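Local coordinates for 16L protein (Yaba-like disease virus, PDB 6TQP) that probably inhibits apoptosis in the infected host cell as a viral Bcl-2-like protein that takes a peptide into its surface groove, at residues Asn18-Tyr23 with Asp128-Ile133; Tyr23-Glu26 with Glu31-Lys34; Glu52-Lys57 with Ile102-Ser107. All coordinates share one frame; numbering follows the deposited sequence.

Contact 1: Asn18-Tyr23 with Asp128-Ile133; sequences NVIVFY and DIALKI
I20 and I133 meet at an oblique angle, each reaching out from its own helix with a methyl in front. The CD1 of I20 drives against the beta-branch of I133 and lies 3.4 Å from CG2 of I133, closer than a usual van der Waals contact. CD1 of I20 is also 3.7 Å from CB of I133, so it bears mainly on CB and CG2, with CD1 of I133 farther off. What carries it there is the extended second torsion of I20 (chi2 170°), which continues the line from CB through CG1 away from the backbone. The other arm of I20 serves a different neighbour: CG2, anti to the backbone N, touches CB of A130 at 3.8 Å. A130 thus offers a single methyl, and it faces two residues at once, since CG2 of V21 comes to 4.0 Å from CB of A130. The two CG2 methyls reach CB of A130 from directions about a right angle apart, and it sits in the notch between them. With alanine at this position the backbones come near, the CA atoms of I20 and A130 being 5.9 Å apart. The segments belong to helices 12-27 and 120-134 of the all-helical Bcl-2-like bundle, and run roughly antiparallel, 143° between their directions, their axes 9.1 Å apart at closest approach. No hydrogen bond passes between them; the contact is wholly apolar. I20, A130 and I133 are buried, whereas V21 is partly exposed. Beyond I20, the side chain of I133 also packs on L90 of helix 76-92 and on I103 of helix 96-113. F22 packs on L44 of helix 38-68, while Y23 lies between that helix (K48, C51) and helix 96-113 (I103, S107).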
loop_
_atom_site.group_PDB
_atom_site.type_symbol
_atom_site.label_atom_id
_atom_site.label_comp_id
_atom_site.label_asym_id
_atom_site.label_seq_id
_atom_site.Cartn_x
_atom_site.Cartn_y
_atom_site.Cartn_z
ATOM N N ASN A 18 -3.904 5.295 -9.760
ATOM C CA ASN A 18 -3.063 6.460 -10.015
ATOM C C ASN A 18 -2.577 7.071 -8.716
ATOM O O ASN A 18 -1.415 7.486 -8.609
ATOM C CB ASN A 18 -3.833 7.491 -10.836
ATOM C CG ASN A 18 -3.954 7.093 -12.275
ATOM O OD1 ASN A 18 -3.192 6.253 -12.754
ATOM N ND2 ASN A 18 -4.897 7.698 -12.990
ATOM N N VAL A 19 -3.449 7.119 -7.706
ATOM C CA VAL A 19 -3.082 7.740 -6.436
ATOM C C VAL A 19 -1.973 6.943 -5.758
ATOM O O VAL A 19 -1.025 7.512 -5.200
ATOM C CB VAL A 19 -4.327 7.878 -5.533
ATOM C CG1 VAL A 19 -3.922 8.204 -4.098
ATOM C CG2 VAL A 19 -5.261 8.962 -6.074
ATOM N N ILE A 20 -2.062 5.614 -5.807
ATOM C CA ILE A 20 -1.082 4.783 -5.109
ATOM C C ILE A 20 0.296 4.928 -5.752
ATOM O O ILE A 20 1.306 5.100 -5.056
ATOM C CB ILE A 20 -1.554 3.323 -5.085
ATOM C CG1 ILE A 20 -2.808 3.211 -4.205
ATOM C CG2 ILE A 20 -0.443 2.402 -4.549
ATOM C CD1 ILE A 20 -3.504 1.872 -4.293
ATOM N N VAL A 21 0.356 4.858 -7.081
ATOM C CA VAL A 21 1.638 4.997 -7.769
ATOM C C VAL A 21 2.241 6.359 -7.472
ATOM O O VAL A 21 3.435 6.476 -7.177
ATOM C CB VAL A 21 1.462 4.766 -9.279
ATOM C CG1 VAL A 21 2.772 5.057 -10.039
ATOM C CG2 VAL A 21 1.003 3.342 -9.523
ATOM N N PHE A 22 1.419 7.408 -7.539
ATOM C CA PHE A 22 1.895 8.750 -7.237
ATOM C C PHE A 22 2.425 8.832 -5.812
ATOM O O PHE A 22 3.509 9.376 -5.564
ATOM C CB PHE A 22 0.760 9.746 -7.450
ATOM C CG PHE A 22 1.168 11.180 -7.261
ATOM C CD1 PHE A 22 1.194 11.743 -5.997
ATOM C CD2 PHE A 22 1.509 11.965 -8.351
ATOM C CE1 PHE A 22 1.563 13.067 -5.816
ATOM C CE2 PHE A 22 1.883 13.290 -8.180
ATOM C CZ PHE A 22 1.913 13.842 -6.913
ATOM N N TYR A 23 1.674 8.276 -4.858
ATOM C CA TYR A 23 2.063 8.350 -3.453
ATOM C C TYR A 23 3.380 7.624 -3.208
ATOM O O TYR A 23 4.307 8.169 -2.590
ATOM C CB TYR A 23 0.954 7.755 -2.579
ATOM C CG TYR A 23 1.287 7.797 -1.104
ATOM C CD1 TYR A 23 1.526 9.009 -0.460
ATOM C CD2 TYR A 23 1.390 6.634 -0.364
ATOM C CE1 TYR A 23 1.840 9.053 0.887
ATOM C CE2 TYR A 23 1.701 6.669 0.983
ATOM C CZ TYR A 23 1.914 7.875 1.606
ATOM O OH TYR A 23 2.230 7.883 2.946
ATOM N N ASP A 128 1.611 -3.557 -10.055
ATOM C CA ASP A 128 0.773 -4.731 -9.839
ATOM C C ASP A 128 0.000 -4.637 -8.529
ATOM O O ASP A 128 -1.202 -4.917 -8.491
ATOM C CB ASP A 128 1.636 -5.987 -9.851
ATOM C CG ASP A 128 2.174 -6.313 -11.226
ATOM O OD1 ASP A 128 1.562 -5.884 -12.223
ATOM O OD2 ASP A 128 3.215 -7.011 -11.307
ATOM N N ILE A 129 0.669 -4.253 -7.441
ATOM C CA ILE A 129 -0.020 -4.159 -6.156
ATOM C C ILE A 129 -1.001 -2.989 -6.151
ATOM O O ILE A 129 -2.077 -3.069 -5.542
ATOM C CB ILE A 129 0.997 -4.059 -5.009
ATOM C CG1 ILE A 129 1.850 -5.329 -4.958
ATOM C CG2 ILE A 129 0.270 -3.865 -3.673
ATOM C CD1 ILE A 129 2.947 -5.282 -3.925
ATOM N N ALA A 130 -0.659 -1.884 -6.824
ATOM C CA ALA A 130 -1.627 -0.800 -6.971
ATOM C C ALA A 130 -2.875 -1.290 -7.693
ATOM O O ALA A 130 -3.998 -0.919 -7.335
ATOM C CB ALA A 130 -1.000 0.378 -7.727
ATOM N N LEU A 131 -2.694 -2.133 -8.714
ATOM C CA LEU A 131 -3.833 -2.665 -9.453
ATOM C C LEU A 131 -4.731 -3.481 -8.537
ATOM O O LEU A 131 -5.955 -3.303 -8.520
ATOM C CB LEU A 131 -3.356 -3.528 -10.619
ATOM C CG LEU A 131 -2.953 -2.813 -11.899
ATOM C CD1 LEU A 131 -2.346 -3.806 -12.865
ATOM C CD2 LEU A 131 -4.150 -2.118 -12.525
ATOM N N LYS A 132 -4.135 -4.383 -7.762
ATOM C CA LYS A 132 -4.926 -5.230 -6.880
ATOM C C LYS A 132 -5.587 -4.424 -5.774
ATOM O O LYS A 132 -6.723 -4.714 -5.385
ATOM C CB LYS A 132 -4.052 -6.320 -6.271
ATOM C CG LYS A 132 -3.663 -7.425 -7.224
ATOM C CD LYS A 132 -4.853 -8.202 -7.775
ATOM C CE LYS A 132 -5.557 -8.974 -6.675
ATOM N NZ LYS A 132 -6.634 -9.839 -7.226
ATOM N N ILE A 133 -4.900 -3.413 -5.244
ATOM C CA ILE A 133 -5.531 -2.587 -4.222
ATOM C C ILE A 133 -6.717 -1.837 -4.810
ATOM O O ILE A 133 -7.728 -1.612 -4.124
ATOM C CB ILE A 133 -4.502 -1.628 -3.594
ATOM C CG1 ILE A 133 -3.486 -2.431 -2.779
ATOM C CG2 ILE A 133 -5.194 -0.594 -2.736
ATOM C CD1 ILE A 133 -2.320 -1.589 -2.252
#

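Contact 2: Tyr23-Glu26 with Glu31-Lys34; sequences YINE and EEKK
E32 folds its side chain back from the loop onto the helix carrying N25 and E26. CB leads to CG, which packs together with the carboxylate carbon on the ring of F22, one turn earlier in that helix. At CG the chain bends (chi2 -75°), which swings the carboxylate round toward the backbone of the helix. CD of E32 then lies 3.9 Å from CB of N25, and the two oxygens part company. OE1 of E32 rests on N25, 3.4 Å from CB of N25; the amide ND2 of N25 is 3.7 Å from OE1 of E32 and forms no hydrogen bond with it. The amide and carboxylate planes are turned 54° against each other. All this happens at the surface of the Bcl-2-like bundle, where the linker between helices 12-27 and 38-68 passes back along the first helix. OE2 of E32 lies 3.6 Å from CB of E26. It also comes close to the backbone N of E26, but the angle is too poor for a hydrogen bond. Between the two carboxylates the link is a water, which donates to OE2 of E32 at 3.0 Å and to OE1 of E26 at 3.1 Å. OE1 of E26 and OE2 of E32 are themselves 4.5 Å apart. On its other oxygen, OE2, E26 has a long, weak ion pair with K48 of helix 38-68.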
loop_
_atom_site.group_PDB
_atom_site.type_symbol
_atom_site.label_atom_id
_atom_site.label_comp_id
_atom_site.label_asym_id
_atom_site.label_seq_id
_atom_site.Cartn_x
_atom_site.Cartn_y
_atom_site.Cartn_z
ATOM N N TYR A 23 1.674 8.276 -4.858
ATOM C CA TYR A 23 2.063 8.350 -3.453
ATOM C C TYR A 23 3.380 7.624 -3.208
ATOM O O TYR A 23 4.307 8.169 -2.590
ATOM C CB TYR A 23 0.954 7.755 -2.579
ATOM C CG TYR A 23 1.287 7.797 -1.104
ATOM C CD1 TYR A 23 1.526 9.009 -0.460
ATOM C CD2 TYR A 23 1.390 6.634 -0.364
ATOM C CE1 TYR A 23 1.840 9.053 0.887
ATOM C CE2 TYR A 23 1.701 6.669 0.983
ATOM C CZ TYR A 23 1.914 7.875 1.606
ATOM O OH TYR A 23 2.230 7.883 2.946
ATOM N N ILE A 24 3.477 6.380 -3.677
ATOM C CA ILE A 24 4.704 5.610 -3.503
ATOM C C ILE A 24 5.892 6.346 -4.117
ATOM O O ILE A 24 6.967 6.426 -3.510
ATOM C CB ILE A 24 4.526 4.199 -4.098
ATOM C CG1 ILE A 24 3.441 3.429 -3.329
ATOM C CG2 ILE A 24 5.847 3.423 -4.078
ATOM C CD1 ILE A 24 3.704 3.233 -1.842
ATOM N N ASN A 25 5.724 6.901 -5.324
ATOM C CA ASN A 25 6.820 7.650 -5.931
ATOM C C ASN A 25 7.180 8.866 -5.090
ATOM O O ASN A 25 8.358 9.220 -4.966
ATOM C CB ASN A 25 6.462 8.080 -7.356
ATOM C CG ASN A 25 6.428 6.916 -8.330
ATOM O OD1 ASN A 25 7.012 5.856 -8.080
ATOM N ND2 ASN A 25 5.745 7.106 -9.451
ATOM N N GLU A 26 6.178 9.519 -4.501
ATOM C CA GLU A 26 6.439 10.668 -3.644
ATOM C C GLU A 26 7.253 10.264 -2.418
ATOM O O GLU A 26 8.144 11.005 -1.980
ATOM C CB GLU A 26 5.113 11.324 -3.249
ATOM C CG GLU A 26 5.224 12.409 -2.181
ATOM C CD GLU A 26 3.943 13.226 -2.041
ATOM O OE1 GLU A 26 3.496 13.817 -3.047
ATOM O OE2 GLU A 26 3.385 13.281 -0.926
ATOM N N GLU A 31 10.902 11.828 -8.926
ATOM C CA GLU A 31 10.180 12.797 -9.746
ATOM C C GLU A 31 8.922 12.156 -10.315
ATOM O O GLU A 31 8.987 11.121 -10.984
ATOM C CB GLU A 31 11.051 13.303 -10.897
ATOM C CG GLU A 31 12.219 14.169 -10.485
ATOM C CD GLU A 31 12.931 14.793 -11.679
ATOM O OE1 GLU A 31 12.551 14.484 -12.828
ATOM O OE2 GLU A 31 13.866 15.591 -11.464
ATOM N N GLU A 32 7.774 12.777 -10.061
ATOM C CA GLU A 32 6.524 12.231 -10.568
ATOM C C GLU A 32 6.510 12.327 -12.088
ATOM O O GLU A 32 6.940 13.331 -12.667
ATOM C CB GLU A 32 5.325 12.972 -9.965
ATOM C CG GLU A 32 5.225 12.887 -8.439
ATOM C CD GLU A 32 4.728 11.537 -7.936
ATOM O OE1 GLU A 32 4.642 10.585 -8.740
ATOM O OE2 GLU A 32 4.420 11.429 -6.730
ATOM N N LYS A 33 6.045 11.258 -12.736
ATOM C CA LYS A 33 5.929 11.243 -14.188
ATOM C C LYS A 33 4.580 11.755 -14.661
ATOM O O LYS A 33 4.489 12.340 -15.746
ATOM C CB LYS A 33 6.166 9.824 -14.715
ATOM C CG LYS A 33 7.544 9.296 -14.358
ATOM C CD LYS A 33 7.960 8.103 -15.210
ATOM C CE LYS A 33 9.472 8.068 -15.411
ATOM N NZ LYS A 33 10.248 8.603 -14.251
ATOM N N LYS A 34 3.542 11.558 -13.854
ATOM C CA LYS A 34 2.185 11.977 -14.163
ATOM C C LYS A 34 1.595 12.601 -12.907
ATOM O O LYS A 34 1.815 12.099 -11.800
ATOM C CB LYS A 34 1.331 10.784 -14.639
ATOM C CG LYS A 34 -0.077 11.147 -15.094
ATOM C CD LYS A 34 -0.662 10.069 -16.004
ATOM C CE LYS A 34 -2.082 10.402 -16.448
ATOM N NZ LYS A 34 -3.084 10.235 -15.352
HETATM O O HOH W 1 5.408 13.906 -5.428
#

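Contact 3: Glu52-Lys57 with Ile102-Ser107; sequences ENIMLK and IISLIS
I54 lays its beta-branch over the hydroxyl of S104, and M55 curls its methyl against the backbone of the same residue; both are van der Waals contacts of carbon with oxygen. CB of I54 is 3.6 Å from OG of S104, and CG2 of I54 follows at 3.7 Å from OG of S104. M55 reaches farther along helix 96-113. Bends at chi2 (68°) and again at chi3 hook its tail round, so that CE of M55 stops 3.3 Å from the backbone O of S104 and 4.2 Å from CB of S107. One methyl therefore spans a turn of the opposite helix. Small serines on the facing side allow the CA atoms of M55 and S104 to lie 6.1 Å apart. The axes of segments 52-57 and 102-107, on helices 38-68 and 96-113, lie 69° apart. In this Bcl-2-like fold helix 96-113 runs through the middle, touching helices 12-27, 38-68, 76-92 and 120-134, and its meeting with helix 38-68 borders the groove where the peptide binds. I54 and I102 both pack on apolar side chains of that peptide, while NZ of K57 pairs with an acidic side chain of the peptide. Hydrogen bonds form the other group, and none joins the two segments directly. OG of S104 is bonded to the backbone O of C51, just before E52, so a polar tie does run from one helix to the other. S107 looks to its own helix: OG of S107 donates to O of I103 over 3.2 Å, tilted 34° from the carbonyl plane, and the S107 amide reaches that oxygen from the opposite face.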
loop_
_atom_site.group_PDB
_atom_site.type_symbol
_atom_site.label_atom_id
_atom_site.label_comp_id
_atom_site.label_asym_id
_atom_site.label_seq_id
_atom_site.Cartn_x
_atom_site.Cartn_y
_atom_site.Cartn_z
ATOM N N GLU A 52 0.673 7.781 6.669
ATOM C CA GLU A 52 1.701 8.338 7.540
ATOM C C GLU A 52 1.431 7.994 9.002
ATOM O O GLU A 52 2.373 7.797 9.776
ATOM C CB GLU A 52 1.803 9.857 7.340
ATOM C CG GLU A 52 2.395 10.227 5.994
ATOM C CD GLU A 52 2.443 11.718 5.752
ATOM O OE1 GLU A 52 1.848 12.479 6.547
ATOM O OE2 GLU A 52 3.082 12.121 4.760
ATOM N N ASN A 53 0.162 7.872 9.394
ATOM C CA ASN A 53 -0.142 7.512 10.775
ATOM C C ASN A 53 0.153 6.039 11.034
ATOM O O ASN A 53 0.622 5.673 12.120
ATOM C CB ASN A 53 -1.598 7.846 11.088
ATOM C CG ASN A 53 -1.802 9.326 11.357
ATOM O OD1 ASN A 53 -0.889 10.016 11.816
ATOM N ND2 ASN A 53 -2.995 9.823 11.070
ATOM N N ILE A 54 -0.097 5.181 10.042
ATOM C CA ILE A 54 0.248 3.764 10.176
ATOM C C ILE A 54 1.757 3.603 10.293
ATOM O O ILE A 54 2.259 2.841 11.131
ATOM C CB ILE A 54 -0.303 2.966 8.984
ATOM C CG1 ILE A 54 -1.834 2.984 8.987
ATOM C CG2 ILE A 54 0.198 1.532 9.023
ATOM C CD1 ILE A 54 -2.466 2.428 7.673
ATOM N N MET A 55 2.504 4.306 9.439
ATOM C CA MET A 55 3.959 4.256 9.506
ATOM C C MET A 55 4.452 4.686 10.880
ATOM O O MET A 55 5.410 4.116 11.415
ATOM C CB MET A 55 4.565 5.150 8.423
ATOM C CG MET A 55 6.096 5.105 8.385
ATOM S SD MET A 55 6.674 3.490 7.835
ATOM C CE MET A 55 6.091 3.503 6.141
ATOM N N LEU A 56 3.808 5.700 11.462
ATOM C CA LEU A 56 4.253 6.235 12.742
ATOM C C LEU A 56 3.967 5.253 13.866
ATOM O O LEU A 56 4.761 5.117 14.802
ATOM C CB LEU A 56 3.558 7.572 13.008
ATOM C CG LEU A 56 3.905 8.317 14.298
ATOM C CD1 LEU A 56 5.302 8.916 14.209
ATOM C CD2 LEU A 56 2.866 9.395 14.582
ATOM N N LYS A 57 2.846 4.544 13.782
ATOM C CA LYS A 57 2.417 3.702 14.882
ATOM C C LYS A 57 2.964 2.282 14.789
ATOM O O LYS A 57 3.219 1.660 15.829
ATOM C CB LYS A 57 0.887 3.677 14.922
ATOM C CG LYS A 57 0.309 2.977 16.121
ATOM C CD LYS A 57 -1.181 3.287 16.256
ATOM C CE LYS A 57 -1.796 2.589 17.474
ATOM N NZ LYS A 57 -3.215 2.986 17.704
ATOM N N ILE A 102 -1.052 -1.986 3.571
ATOM C CA ILE A 102 -0.143 -2.456 2.526
ATOM C C ILE A 102 0.497 -1.272 1.795
ATOM O O ILE A 102 1.669 -1.330 1.399
ATOM C CB ILE A 102 -0.873 -3.411 1.566
ATOM C CG1 ILE A 102 -1.132 -4.738 2.289
ATOM C CG2 ILE A 102 -0.049 -3.644 0.308
ATOM C CD1 ILE A 102 -2.037 -5.693 1.532
ATOM N N ILE A 103 -0.244 -0.185 1.591
ATOM C CA ILE A 103 0.380 0.989 0.973
ATOM C C ILE A 103 1.528 1.477 1.842
ATOM O O ILE A 103 2.610 1.801 1.344
ATOM C CB ILE A 103 -0.657 2.100 0.730
ATOM C CG1 ILE A 103 -1.700 1.610 -0.272
ATOM C CG2 ILE A 103 0.029 3.392 0.229
ATOM C CD1 ILE A 103 -2.912 2.521 -0.396
ATOM N N SER A 104 1.323 1.505 3.158
ATOM C CA SER A 104 2.411 1.888 4.052
ATOM C C SER A 104 3.570 0.905 3.957
ATOM O O SER A 104 4.739 1.300 4.024
ATOM C CB SER A 104 1.915 1.976 5.493
ATOM O OG SER A 104 0.900 2.949 5.626
ATOM N N LEU A 105 3.267 -0.388 3.837
ATOM C CA LEU A 105 4.318 -1.390 3.714
ATOM C C LEU A 105 5.167 -1.140 2.470
ATOM O O LEU A 105 6.404 -1.170 2.525
ATOM C CB LEU A 105 3.689 -2.789 3.671
ATOM C CG LEU A 105 4.674 -3.927 3.412
ATOM C CD1 LEU A 105 5.674 -4.069 4.549
ATOM C CD2 LEU A 105 3.900 -5.200 3.181
ATOM N N ILE A 106 4.518 -0.886 1.332
ATOM C CA ILE A 106 5.253 -0.600 0.094
ATOM C C ILE A 106 6.128 0.626 0.275
ATOM O O ILE A 106 7.281 0.655 -0.177
ATOM C CB ILE A 106 4.276 -0.410 -1.084
ATOM C CG1 ILE A 106 3.430 -1.660 -1.308
ATOM C CG2 ILE A 106 5.015 -0.091 -2.397
ATOM C CD1 ILE A 106 2.198 -1.372 -2.071
ATOM N N SER A 107 5.606 1.657 0.945
ATOM C CA SER A 107 6.422 2.852 1.189
ATOM C C SER A 107 7.708 2.491 1.912
ATOM O O SER A 107 8.798 2.950 1.541
ATOM C CB SER A 107 5.636 3.878 2.003
ATOM O OG SER A 107 4.536 4.353 1.259
#

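How the contacts relate
Contacts 1 and 2 share Y23 and helix 12-27, with centres about 11 Å apart, and touch each other directly where F22 meets E32 and K34. Contact 3 lies about 14 Å from the centre of contact 1 and about 17 Å from that of contact 2. Along the chain, contact 2 closes first, and contact 3 is nested inside the loop closed by contact 1. Helix 96-113 ties contact 3 to the other two: I103 touches both Y23 and I133, I106 touches I129, and S107 touches I24. That helix thus touches helices 12-27 and 120-134 and, at contact 3, helix 38-68 near the bound peptide, while contact 2 stays at the surface.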